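Local coordinates for protein extracellular sialidase/neuraminidase, putative (Aspergillus fumigatus, PDB 2XZI) that acts as a KDNase, a sialidase-family glycoside hydrolase that releases deaminated neuraminic acid, probably from glycoconjugates, at residues Ala5-Pro16 and Ile371-Asn382. Residues are numbered along the deposited sequence; the frame is centred on the assembly and turned at random. Where two conformers were deposited one is given.
Sequences AKSAAPYHDEFP and IWRRFNLSWILN
F15 and W372 lie side by side on one face of the antiparallel pairing of strands 12-16 and 371-375, the edge of the indole turned toward the phenyl face with planes 67° apart and CZ of F15 3.5 Å from CD1 of W372. On the other face, CB of H12 sits over the five-membered ring of W379, 4.0 Å from its centroid, a CH-pi contact suited to a broad, electron-rich indole. Farther along, the small A5 lets its CB pack 3.7 Å from CB of L377.

Two hydrogen-bonded pairs, D13 with R374 and F15 with W372, carry the backbone ladder. R373 lays one guanidinium face against CB of E14, and its NH1 makes a long salt bridge to OE1 of E14, which also takes the ND1 proton of H12 on its syn lone pair; NH2 of R373 forms a salt bridge with E335. R374, bent at chi3 (37°), brings NH2 3.0 Å from OH of Y11 in a nearly straight bond; NH2 also forms a salt bridge with D346.

Where the ladder ends, N376 works both ends of its amide: ND2 donates to O of A9, while OD1 accepts N of Y11 and, from the opposite face, N of W379, so N-capping helix 377-381. With OG anti to its own nitrogen (chi1 176°), S378 reaches O of A8 at 2.7 Å. At the far end ND2 of N382 donates to O of K6 at 3.1 Å, on a lone pair.

The N-terminal strand 12-18 thus edges the sheet of 368-375, 349-356 and 334-343, completing the last blade beside the C-terminal strand, as in the ring closure of many beta-propellers, while the helix packs its L377 and L381 against strands 290-294 and 305-310 of the neighbouring sheet.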
ATOM      1  N   ALA A   5     -25.591  -8.197   0.551  1.00 12.64           N
ATOM      2  CA  ALA A   5     -25.046  -6.880   0.204  1.00 12.56           C
ATOM      3  C   ALA A   5     -25.433  -6.408  -1.193  1.00 12.09           C
ATOM      4  O   ALA A   5     -25.523  -5.204  -1.446  1.00 12.41           O
ATOM      5  CB  ALA A   5     -23.534  -6.888   0.334  1.00 12.78           C
ATOM      6  N   LYS A   6     -25.669  -7.344  -2.100  1.00 11.20           N
ATOM      7  CA  LYS A   6     -26.065  -7.001  -3.463  1.00 11.63           C
ATOM      8  C   LYS A   6     -27.377  -6.214  -3.487  1.00 11.71           C
ATOM      9  O   LYS A   6     -27.610  -5.431  -4.415  1.00 12.32           O
ATOM     10  CB  LYS A   6     -26.143  -8.252  -4.330  1.00 12.16           C
ATOM     11  CG  LYS A   6     -26.304  -7.960  -5.829  1.00 13.48           C
ATOM     12  CD  LYS A   6     -26.169  -9.222  -6.667  1.00 16.03           C
ATOM     13  CE  LYS A   6     -26.198  -8.907  -8.149  1.00 17.10           C
ATOM     14  NZ  LYS A   6     -26.222 -10.161  -8.972  1.00 18.63           N
ATOM     15  N   SER A   7     -28.197  -6.393  -2.447  1.00 11.51           N
ATOM     16  CA  SER A   7     -29.516  -5.758  -2.382  0.70 11.28           C
ATOM     17  C   SER A   7     -29.463  -4.325  -1.860  1.00 10.70           C
ATOM     18  O   SER A   7     -30.435  -3.582  -1.997  1.00 10.35           O
ATOM     19  CB  SER A   7     -30.486  -6.604  -1.550  0.70 11.90           C
ATOM     20  OG  SER A   7     -30.800  -7.817  -2.223  0.70 13.35           O
ATOM     21  N   ALA A   8     -28.335  -3.937  -1.255  1.00 10.18           N
ATOM     22  CA  ALA A   8     -28.185  -2.566  -0.783  1.00  9.83           C
ATOM     23  C   ALA A   8     -28.079  -1.653  -2.006  1.00  9.49           C
ATOM     24  O   ALA A   8     -27.740  -2.122  -3.081  1.00  9.65           O
ATOM     25  CB  ALA A   8     -26.943  -2.426   0.081  1.00 10.35           C
ATOM     26  N   ALA A   9     -28.362  -0.364  -1.842  1.00  9.28           N
ATOM     27  CA  ALA A   9     -28.133   0.606  -2.918  1.00  9.56           C
ATOM     28  C   ALA A   9     -26.628   0.700  -3.180  1.00  9.48           C
ATOM     29  O   ALA A   9     -25.858   0.905  -2.245  1.00  9.96           O
ATOM     30  CB  ALA A   9     -28.709   1.983  -2.547  1.00 10.06           C
ATOM     31  N   PRO A  10     -26.207   0.525  -4.447  1.00  9.56           N
ATOM     32  CA  PRO A  10     -24.792   0.696  -4.786  1.00  9.58           C
ATOM     33  C   PRO A  10     -24.328   2.107  -4.457  1.00  9.62           C
ATOM     34  O   PRO A  10     -25.073   3.077  -4.644  1.00 10.30           O
ATOM     35  CB  PRO A  10     -24.745   0.455  -6.299  1.00  9.81           C
ATOM     36  CG  PRO A  10     -26.028  -0.199  -6.637  1.00 11.53           C
ATOM     37  CD  PRO A  10     -27.031   0.204  -5.624  1.00  9.74           C
ATOM     38  N   TYR A  11     -23.115   2.212  -3.932  1.00  9.24           N
ATOM     39  CA  TYR A  11     -22.532   3.495  -3.563  1.00  9.28           C
ATOM     40  C   TYR A  11     -21.119   3.560  -4.124  1.00  9.00           C
ATOM     41  O   TYR A  11     -20.349   2.618  -3.984  1.00  7.88           O
ATOM     42  CB  TYR A  11     -22.518   3.642  -2.030  1.00  9.58           C
ATOM     43  CG  TYR A  11     -21.907   4.925  -1.502  1.00 11.73           C
ATOM     44  CD1 TYR A  11     -20.531   5.137  -1.560  1.00 12.60           C
ATOM     45  CD2 TYR A  11     -22.700   5.890  -0.888  1.00 14.83           C
ATOM     46  CE1 TYR A  11     -19.958   6.301  -1.071  1.00 14.18           C
ATOM     47  CE2 TYR A  11     -22.144   7.056  -0.387  1.00 16.13           C
ATOM     48  CZ  TYR A  11     -20.779   7.248  -0.473  1.00 15.96           C
ATOM     49  OH  TYR A  11     -20.236   8.404   0.026  1.00 16.61           O
ATOM     50  N   HIS A  12     -20.788   4.671  -4.769  1.00  8.39           N
ATOM     51  CA  HIS A  12     -19.388   4.955  -5.080  1.00  8.72           C
ATOM     52  C   HIS A  12     -19.177   6.447  -5.171  1.00  9.40           C
ATOM     53  O   HIS A  12     -20.044   7.197  -5.632  1.00  9.89           O
ATOM     54  CB  HIS A  12     -18.982   4.315  -6.418  1.00  9.03           C
ATOM     55  CG  HIS A  12     -19.566   5.009  -7.608  1.00  9.82           C
ATOM     56  ND1 HIS A  12     -18.909   6.032  -8.261  1.00 11.33           N
ATOM     57  CD2 HIS A  12     -20.741   4.839  -8.258  1.00 11.51           C
ATOM     58  CE1 HIS A  12     -19.657   6.464  -9.259  1.00 13.11           C
ATOM     59  NE2 HIS A  12     -20.770   5.754  -9.283  1.00 11.54           N
ATOM     60  N   ASP A  13     -18.001   6.877  -4.744  1.00  8.90           N
ATOM     61  CA  ASP A  13     -17.528   8.227  -5.048  0.50  8.70           C
ATOM     62  C   ASP A  13     -16.010   8.182  -5.127  1.00  8.55           C
ATOM     63  O   ASP A  13     -15.370   7.285  -4.568  1.00  7.29           O
ATOM     64  CB  ASP A  13     -18.021   9.263  -4.026  0.50  9.51           C
ATOM     65  CG  ASP A  13     -18.238  10.667  -4.639  0.50  8.19           C
ATOM     66  OD1 ASP A  13     -17.696  10.994  -5.717  0.50  5.65           O
ATOM     67  OD2 ASP A  13     -18.969  11.470  -4.015  0.50  9.95           O
ATOM     68  N   GLU A  14     -15.443   9.143  -5.833  1.00  8.17           N
ATOM     69  CA  GLU A  14     -14.037   9.090  -6.144  1.00  7.87           C
ATOM     70  C   GLU A  14     -13.531  10.474  -6.481  1.00  7.52           C
ATOM     71  O   GLU A  14     -14.238  11.282  -7.097  1.00  8.31           O
ATOM     72  CB  GLU A  14     -13.801   8.110  -7.296  1.00  7.94           C
ATOM     73  CG  GLU A  14     -14.641   8.365  -8.552  1.00  9.06           C
ATOM     74  CD  GLU A  14     -16.073   7.842  -8.482  1.00  9.71           C
ATOM     75  OE1 GLU A  14     -16.335   6.819  -7.811  1.00  9.72           O
ATOM     76  OE2 GLU A  14     -16.948   8.464  -9.112  1.00 11.79           O
ATOM     77  N   PHE A  15     -12.303  10.756  -6.068  1.00  6.40           N
ATOM     78  CA  PHE A  15     -11.650  12.028  -6.367  1.00  6.64           C
ATOM     79  C   PHE A  15     -10.150  11.932  -6.118  1.00  6.61           C
ATOM     80  O   PHE A  15      -9.710  11.098  -5.330  1.00  6.36           O
ATOM     81  CB  PHE A  15     -12.290  13.204  -5.585  1.00  6.54           C
ATOM     82  CG  PHE A  15     -12.409  12.989  -4.099  1.00  6.86           C
ATOM     83  CD1 PHE A  15     -11.384  13.368  -3.226  1.00  7.02           C
ATOM     84  CD2 PHE A  15     -13.574  12.462  -3.568  1.00  7.40           C
ATOM     85  CE1 PHE A  15     -11.525  13.185  -1.841  1.00  8.06           C
ATOM     86  CE2 PHE A  15     -13.720  12.262  -2.197  1.00  8.25           C
ATOM     87  CZ  PHE A  15     -12.685  12.619  -1.327  1.00  7.62           C
ATOM     88  N   PRO A  16      -9.352  12.790  -6.771  1.00  6.48           N
ATOM     89  CA  PRO A  16      -7.907  12.795  -6.455  1.00  6.76           C
ATOM     90  C   PRO A  16      -7.654  13.237  -5.011  1.00  6.27           C
ATOM     91  O   PRO A  16      -8.266  14.215  -4.530  1.00  8.66           O
ATOM     92  CB  PRO A  16      -7.318  13.804  -7.447  1.00  7.14           C
ATOM     93  CG  PRO A  16      -8.403  13.997  -8.492  1.00  8.03           C
ATOM     94  CD  PRO A  16      -9.698  13.779  -7.810  1.00  7.18           C
ATOM     95  N   ILE A 371      -5.597   8.593  -6.476  1.00  6.41           N
ATOM     96  CA  ILE A 371      -7.047   8.716  -6.391  1.00  7.09           C
ATOM     97  C   ILE A 371      -7.536   8.044  -5.119  1.00  6.50           C
ATOM     98  O   ILE A 371      -7.019   6.985  -4.746  1.00  6.39           O
ATOM     99  CB  ILE A 371      -7.730   8.037  -7.617  1.00  7.42           C
ATOM    100  CG1 ILE A 371      -7.284   8.646  -8.952  1.00  9.90           C
ATOM    101  CG2 ILE A 371      -9.267   8.005  -7.477  1.00  8.01           C
ATOM    102  CD1 ILE A 371      -7.036  10.108  -8.939  1.00 13.24           C
ATOM    103  N   TRP A 372      -8.506   8.671  -4.451  1.00  5.30           N
ATOM    104  CA  TRP A 372      -9.242   8.058  -3.349  1.00  4.90           C
ATOM    105  C   TRP A 372     -10.630   7.627  -3.800  1.00  5.24           C
ATOM    106  O   TRP A 372     -11.373   8.408  -4.407  1.00  6.07           O
ATOM    107  CB  TRP A 372      -9.353   9.054  -2.205  1.00  4.79           C
ATOM    108  CG  TRP A 372     -10.286   8.719  -1.088  1.00  6.19           C
ATOM    109  CD1 TRP A 372     -11.421   9.412  -0.757  1.00  6.12           C
ATOM    110  CD2 TRP A 372     -10.152   7.673  -0.116  1.00  5.81           C
ATOM    111  NE1 TRP A 372     -12.011   8.851   0.351  1.00  6.37           N
ATOM    112  CE2 TRP A 372     -11.252   7.790   0.770  1.00  6.73           C
ATOM    113  CE3 TRP A 372      -9.220   6.636   0.089  1.00  7.66           C
ATOM    114  CZ2 TRP A 372     -11.438   6.926   1.851  1.00  7.06           C
ATOM    115  CZ3 TRP A 372      -9.416   5.772   1.165  1.00  8.66           C
ATOM    116  CH2 TRP A 372     -10.518   5.933   2.033  1.00  6.30           C
ATOM    117  N   ARG A 373     -10.988   6.392  -3.486  1.00  5.17           N
ATOM    118  CA  ARG A 373     -12.282   5.852  -3.862  1.00  5.29           C
ATOM    119  C   ARG A 373     -12.953   5.311  -2.629  1.00  5.73           C
ATOM    120  O   ARG A 373     -12.281   4.725  -1.750  1.00  5.86           O
ATOM    121  CB  ARG A 373     -12.124   4.697  -4.823  1.00  5.48           C
ATOM    122  CG  ARG A 373     -11.583   5.067  -6.171  1.00  5.78           C
ATOM    123  CD  ARG A 373     -11.523   3.851  -7.096  1.00  7.22           C
ATOM    124  NE  ARG A 373     -11.342   4.287  -8.476  1.00  6.55           N
ATOM    125  CZ  ARG A 373     -12.328   4.724  -9.255  1.00  7.30           C
ATOM    126  NH1 ARG A 373     -13.577   4.773  -8.806  1.00  9.75           N
ATOM    127  NH2 ARG A 373     -12.059   5.121 -10.493  1.00 10.29           N
ATOM    128  N   ARG A 374     -14.272   5.497  -2.570  1.00  5.83           N
ATOM    129  CA  ARG A 374     -15.128   4.769  -1.644  1.00  6.08           C
ATOM    130  C   ARG A 374     -16.170   4.033  -2.453  1.00  6.49           C
ATOM    131  O   ARG A 374     -16.759   4.609  -3.375  1.00  7.22           O
ATOM    132  CB  ARG A 374     -15.803   5.721  -0.665  1.00  6.88           C
ATOM    133  CG  ARG A 374     -14.849   6.317   0.338  1.00  7.67           C
ATOM    134  CD  ARG A 374     -15.322   7.650   0.947  1.00  9.18           C
ATOM    135  NE  ARG A 374     -16.762   7.697   1.186  1.00  9.27           N
ATOM    136  CZ  ARG A 374     -17.378   7.152   2.233  1.00  9.36           C
ATOM    137  NH1 ARG A 374     -16.678   6.531   3.178  1.00 10.31           N
ATOM    138  NH2 ARG A 374     -18.708   7.207   2.315  1.00 12.34           N
ATOM    139  N   PHE A 375     -16.430   2.777  -2.105  1.00  5.98           N
ATOM    140  CA  PHE A 375     -17.521   2.039  -2.729  1.00  6.00           C
ATOM    141  C   PHE A 375     -17.977   0.974  -1.769  1.00  6.33           C
ATOM    142  O   PHE A 375     -17.212   0.548  -0.905  1.00  6.63           O
ATOM    143  CB  PHE A 375     -17.089   1.428  -4.078  1.00  5.58           C
ATOM    144  CG  PHE A 375     -15.755   0.725  -4.047  1.00  5.78           C
ATOM    145  CD1 PHE A 375     -15.660  -0.573  -3.608  1.00  6.23           C
ATOM    146  CD2 PHE A 375     -14.601   1.363  -4.492  1.00  6.59           C
ATOM    147  CE1 PHE A 375     -14.439  -1.229  -3.589  1.00  6.58           C
ATOM    148  CE2 PHE A 375     -13.379   0.709  -4.478  1.00  6.53           C
ATOM    149  CZ  PHE A 375     -13.309  -0.600  -4.027  1.00  7.27           C
ATOM    150  N   ASN A 376     -19.232   0.559  -1.881  1.00  6.34           N
ATOM    151  CA  ASN A 376     -19.709  -0.533  -1.052  1.00  6.46           C
ATOM    152  C   ASN A 376     -19.689  -1.869  -1.772  1.00  6.44           C
ATOM    153  O   ASN A 376     -19.369  -1.958  -2.960  1.00  6.02           O
ATOM    154  CB  ASN A 376     -21.076  -0.231  -0.427  1.00  6.74           C
ATOM    155  CG  ASN A 376     -22.180  -0.007  -1.451  1.00  6.51           C
ATOM    156  OD1 ASN A 376     -21.977  -0.075  -2.674  1.00  7.55           O
ATOM    157  ND2 ASN A 376     -23.367   0.278  -0.942  1.00  8.44           N
ATOM    158  N   LEU A 377     -19.982  -2.922  -1.019  1.00  6.59           N
ATOM    159  CA  LEU A 377     -20.012  -4.267  -1.580  1.00  7.03           C
ATOM    160  C   LEU A 377     -21.039  -4.343  -2.698  1.00  6.71           C
ATOM    161  O   LEU A 377     -20.792  -4.975  -3.728  1.00  6.47           O
ATOM    162  CB  LEU A 377     -20.323  -5.298  -0.500  1.00  7.54           C
ATOM    163  CG  LEU A 377     -19.255  -5.513   0.565  1.00  7.04           C
ATOM    164  CD1 LEU A 377     -19.856  -6.395   1.645  1.00  9.31           C
ATOM    165  CD2 LEU A 377     -17.973  -6.117  -0.020  1.00  8.73           C
ATOM    166  N   SER A 378     -22.186  -3.686  -2.502  1.00  6.74           N
ATOM    167  CA  SER A 378     -23.216  -3.648  -3.534  1.00  6.82           C
ATOM    168  C   SER A 378     -22.687  -3.123  -4.861  1.00  6.90           C
ATOM    169  O   SER A 378     -23.007  -3.655  -5.905  1.00  7.60           O
ATOM    170  CB  SER A 378     -24.368  -2.765  -3.105  1.00  7.08           C
ATOM    171  OG  SER A 378     -25.292  -2.690  -4.167  1.00  6.93           O
ATOM    172  N   TRP A 379     -21.860  -2.086  -4.810  1.00  7.22           N
ATOM    173  CA  TRP A 379     -21.285  -1.561  -6.041  1.00  7.38           C
ATOM    174  C   TRP A 379     -20.460  -2.634  -6.765  1.00  7.39           C
ATOM    175  O   TRP A 379     -20.595  -2.812  -7.980  1.00  7.35           O
ATOM    176  CB  TRP A 379     -20.470  -0.288  -5.800  1.00  8.13           C
ATOM    177  CG  TRP A 379     -19.941   0.283  -7.066  1.00  7.40           C
ATOM    178  CD1 TRP A 379     -20.597   1.111  -7.928  1.00  7.44           C
ATOM    179  CD2 TRP A 379     -18.651   0.046  -7.637  1.00  6.99           C
ATOM    180  NE1 TRP A 379     -19.791   1.419  -8.995  1.00  7.74           N
ATOM    181  CE2 TRP A 379     -18.586   0.785  -8.842  1.00  7.38           C
ATOM    182  CE3 TRP A 379     -17.534  -0.708  -7.244  1.00  7.01           C
ATOM    183  CZ2 TRP A 379     -17.449   0.785  -9.665  1.00  7.39           C
ATOM    184  CZ3 TRP A 379     -16.395  -0.693  -8.051  1.00  7.14           C
ATOM    185  CH2 TRP A 379     -16.363   0.050  -9.247  1.00  7.14           C
ATOM    186  N   ILE A 380     -19.636  -3.376  -6.032  1.00  6.97           N
ATOM    187  CA  ILE A 380     -18.846  -4.431  -6.659  1.00  7.29           C
ATOM    188  C   ILE A 380     -19.751  -5.501  -7.259  1.00  7.48           C
ATOM    189  O   ILE A 380     -19.571  -5.905  -8.412  1.00  7.70           O
ATOM    190  CB  ILE A 380     -17.902  -5.120  -5.659  1.00  7.73           C
ATOM    191  CG1 ILE A 380     -16.965  -4.101  -4.996  1.00  7.68           C
ATOM    192  CG2 ILE A 380     -17.079  -6.203  -6.364  1.00  7.03           C
ATOM    193  CD1 ILE A 380     -16.062  -4.687  -3.873  1.00  6.07           C
ATOM    194  N   LEU A 381     -20.710  -5.964  -6.460  1.00  7.66           N
ATOM    195  CA  LEU A 381     -21.594  -7.086  -6.832  1.00  8.46           C
ATOM    196  C   LEU A 381     -22.558  -6.797  -7.977  1.00  9.21           C
ATOM    197  O   LEU A 381     -22.980  -7.718  -8.672  1.00  9.81           O
ATOM    198  CB  LEU A 381     -22.366  -7.581  -5.607  1.00  8.14           C
ATOM    199  CG  LEU A 381     -21.477  -8.186  -4.527  1.00  9.28           C
ATOM    200  CD1 LEU A 381     -22.264  -8.282  -3.213  1.00 10.19           C
ATOM    201  CD2 LEU A 381     -20.920  -9.533  -4.977  1.00  9.83           C
ATOM    202  N   ASN A 382     -22.898  -5.529  -8.171  1.00  8.71           N
ATOM    203  CA  ASN A 382     -23.776  -5.123  -9.262  1.00  9.17           C
ATOM    204  C   ASN A 382     -23.021  -4.753 -10.541  1.00  9.15           C
ATOM    205  O   ASN A 382     -23.599  -4.197 -11.480  1.00  9.76           O
ATOM    206  CB  ASN A 382     -24.727  -4.029  -8.770  1.00  9.28           C
ATOM    207  CG  ASN A 382     -25.828  -4.607  -7.893  1.00 10.60           C
ATOM    208  OD1 ASN A 382     -26.705  -5.325  -8.378  1.00 13.17           O
ATOM    209  ND2 ASN A 382     -25.782  -4.316  -6.592  1.00  9.17           N
TER
HETATM  210  O   HOH W   1     -22.927 -10.417  -8.280  1.00 21.50           O
HETATM  211  O   HOH W   2     -15.339   4.705  -6.293  1.00  9.20           O